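Local coordinates for conserved protein (Mycobacterium tuberculosis, PDB 1RFE) that is of unknown function but probably binds coenzyme F420 and may be an oxidoreductase of the pyridoxamine 5'-phosphate oxidase-like family, at residues 107-110 with 111-115. Residues are numbered along the deposited sequence; the frame is centred on the assembly and turned at random.
Sequences SVWE and RYTGP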
ATOM      1  N   SER A 107     -13.279  -4.028  -0.635  1.00 18.58           N
ATOM      2  CA  SER A 107     -12.550  -2.885  -0.147  1.00 18.61           C
ATOM      3  C   SER A 107     -12.012  -2.082  -1.321  1.00 19.40           C
ATOM      4  O   SER A 107     -12.073  -0.853  -1.299  1.00 19.97           O
ATOM      5  CB  SER A 107     -11.459  -3.259   0.901  1.00 19.28           C
ATOM      6  OG  SER A 107     -10.536  -2.217   1.044  1.00 20.14           O
ATOM      7  N   VAL A 108     -11.530  -2.757  -2.361  1.00 18.20           N
ATOM      8  CA  VAL A 108     -11.036  -2.118  -3.530  1.00 19.07           C
ATOM      9  C   VAL A 108     -12.175  -1.408  -4.278  1.00 18.41           C
ATOM     10  O   VAL A 108     -12.002  -0.293  -4.762  1.00 16.42           O
ATOM     11  CB  VAL A 108     -10.333  -3.115  -4.517  1.00 19.85           C
ATOM     12  CG1 VAL A 108     -10.197  -2.477  -5.908  1.00 20.98           C
ATOM     13  CG2 VAL A 108      -8.937  -3.562  -3.977  1.00 20.04           C
ATOM     14  N   TRP A 109     -13.316  -2.074  -4.354  1.00 18.28           N
ATOM     15  CA  TRP A 109     -14.512  -1.513  -4.926  1.00 18.95           C
ATOM     16  C   TRP A 109     -14.957  -0.247  -4.212  1.00 18.83           C
ATOM     17  O   TRP A 109     -15.215   0.751  -4.856  1.00 20.26           O
ATOM     18  CB  TRP A 109     -15.638  -2.515  -4.924  1.00 18.28           C
ATOM     19  CG  TRP A 109     -16.881  -2.015  -5.552  1.00 22.35           C
ATOM     20  CD1 TRP A 109     -17.897  -1.294  -4.970  1.00 24.02           C
ATOM     21  CD2 TRP A 109     -17.256  -2.228  -6.890  1.00 20.45           C
ATOM     22  NE1 TRP A 109     -18.887  -1.067  -5.897  1.00 26.48           N
ATOM     23  CE2 TRP A 109     -18.495  -1.623  -7.085  1.00 23.23           C
ATOM     24  CE3 TRP A 109     -16.661  -2.927  -7.967  1.00 26.26           C
ATOM     25  CZ2 TRP A 109     -19.156  -1.672  -8.312  1.00 26.84           C
ATOM     26  CZ3 TRP A 109     -17.296  -2.959  -9.166  1.00 24.85           C
ATOM     27  CH2 TRP A 109     -18.545  -2.333  -9.333  1.00 23.90           C
ATOM     28  N   GLU A 110     -14.979  -0.267  -2.906  1.00 17.37           N
ATOM     29  CA  GLU A 110     -15.392   0.860  -2.140  1.00 17.91           C
ATOM     30  C   GLU A 110     -14.372   1.997  -2.148  1.00 18.81           C
ATOM     31  O   GLU A 110     -14.741   3.171  -2.139  1.00 17.33           O
ATOM     32  CB  GLU A 110     -15.710   0.418  -0.731  1.00 19.04           C
ATOM     33  CG  GLU A 110     -17.040  -0.363  -0.694  1.00 24.40           C
ATOM     34  CD  GLU A 110     -17.602  -0.550   0.695  1.00 31.65           C
ATOM     35  OE1 GLU A 110     -16.795  -0.728   1.634  1.00 36.32           O
ATOM     36  OE2 GLU A 110     -18.859  -0.574   0.829  1.00 38.52           O
ATOM     37  N   ARG A 111     -13.093   1.645  -2.280  1.00 18.10           N
ATOM     38  CA  ARG A 111     -12.036   2.584  -2.208  1.00 19.00           C
ATOM     39  C   ARG A 111     -11.889   3.336  -3.549  1.00 18.92           C
ATOM     40  O   ARG A 111     -11.518   4.498  -3.572  1.00 19.61           O
ATOM     41  CB  ARG A 111     -10.725   1.948  -1.743  1.00 16.84           C
ATOM     42  CG  ARG A 111     -10.634   1.705  -0.224  1.00 19.24           C
ATOM     43  CD  ARG A 111      -9.447   0.819   0.219  1.00 17.01           C
ATOM     44  NE  ARG A 111      -8.237   1.315  -0.421  1.00 19.35           N
ATOM     45  CZ  ARG A 111      -7.589   2.442  -0.112  1.00 18.02           C
ATOM     46  NH1 ARG A 111      -7.896   3.191   0.943  1.00 18.76           N
ATOM     47  NH2 ARG A 111      -6.578   2.823  -0.861  1.00 17.78           N
ATOM     48  N   TYR A 112     -12.205   2.686  -4.647  1.00 20.26           N
ATOM     49  CA  TYR A 112     -11.889   3.240  -5.938  1.00 21.31           C
ATOM     50  C   TYR A 112     -13.058   3.329  -6.900  1.00 22.69           C
ATOM     51  O   TYR A 112     -12.892   3.874  -8.005  1.00 23.40           O
ATOM     52  CB  TYR A 112     -10.748   2.469  -6.607  1.00 20.82           C
ATOM     53  CG  TYR A 112      -9.443   2.419  -5.824  1.00 18.53           C
ATOM     54  CD1 TYR A 112      -8.448   3.398  -5.968  1.00 19.66           C
ATOM     55  CD2 TYR A 112      -9.179   1.355  -4.984  1.00 18.10           C
ATOM     56  CE1 TYR A 112      -7.259   3.302  -5.252  1.00 18.97           C
ATOM     57  CE2 TYR A 112      -8.002   1.271  -4.251  1.00 17.44           C
ATOM     58  CZ  TYR A 112      -7.062   2.219  -4.387  1.00 15.64           C
ATOM     59  OH  TYR A 112      -5.907   2.085  -3.666  1.00 17.49           O
ATOM     60  N   THR A 113     -14.212   2.776  -6.520  1.00 23.90           N
ATOM     61  CA  THR A 113     -15.347   2.734  -7.416  1.00 25.07           C
ATOM     62  C   THR A 113     -16.557   3.457  -6.840  1.00 26.84           C
ATOM     63  O   THR A 113     -17.125   4.325  -7.524  1.00 28.15           O
ATOM     64  CB  THR A 113     -15.707   1.281  -7.869  1.00 25.35           C
ATOM     65  OG1 THR A 113     -14.654   0.767  -8.698  1.00 22.44           O
ATOM     66  CG2 THR A 113     -16.930   1.295  -8.780  1.00 24.90           C
ATOM     67  N   GLY A 114     -16.919   3.145  -5.607  1.00 27.40           N
ATOM     68  CA  GLY A 114     -18.185   3.531  -5.015  1.00 28.23           C
ATOM     69  C   GLY A 114     -18.649   2.555  -3.915  1.00 28.65           C
ATOM     70  O   GLY A 114     -18.009   1.535  -3.634  1.00 29.33           O
ATOM     71  N   PRO A 115     -19.760   2.851  -3.260  1.00 29.30           N
ATOM     72  CA  PRO A 115     -20.300   1.912  -2.274  1.00 28.54           C
ATOM     73  C   PRO A 115     -20.653   0.562  -2.904  1.00 27.66           C
ATOM     74  O   PRO A 115     -21.083   0.450  -4.051  1.00 27.03           O
ATOM     75  CB  PRO A 115     -21.547   2.633  -1.747  1.00 30.21           C
ATOM     76  CG  PRO A 115     -21.363   4.065  -2.120  1.00 30.33           C
ATOM     77  CD  PRO A 115     -20.588   4.076  -3.376  1.00 29.46           C
TER
HETATM   78  O   HOH W   1     -12.672  -0.324  -7.411  1.00 22.17           O
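Trp-109 and the residues that follow it illustrate how one large ring can organise the exit from a helix. The CG2 methyl of Thr-113 sits over one face of the indole, 3.8 Å from the centroid of its six-membered ring, in a CH-pi contact. With chi1 at -67°, Thr-113 OG1 lies beside the backbone N and CG2 opposite it, which lays the methyl on the indole; OG1 meets a water also held by Val-108 O. At the ring's edge, NE1 of Trp-109 donates to Pro-115 O over 3.2 Å; the acceptor lies in the indole plane, whereas the donor stands above the carbonyl plane. Here helix 98-112, beside the antiparallel sheet of this FMN-binding split-barrel family, ends: Trp-109 O accepts an i+4 bond from Thr-113 N (2.8 Å) and an i+5 bond from Gly-114 N, and extended Gly-114 leads the chain off. Met-127 and Val-124 of helix 122-127 also pack on Trp-109, the one buried residue of the group. Arg-111 NH2 donates to Tyr-112 OH (3.0 Å), while Arg-111 NE reaches Tyr-43 O on strand 36-46 and Tyr-112 OH also bonds Arg-23 O, just after helix 12-21. By contrast, the Glu-110 side chain is exposed, its OE2 making a weak hydrogen bond to Tyr-116 N; below it, the backbone Glu-110 CA makes a CA-H...O contact with Gly-114 O (3.1 Å).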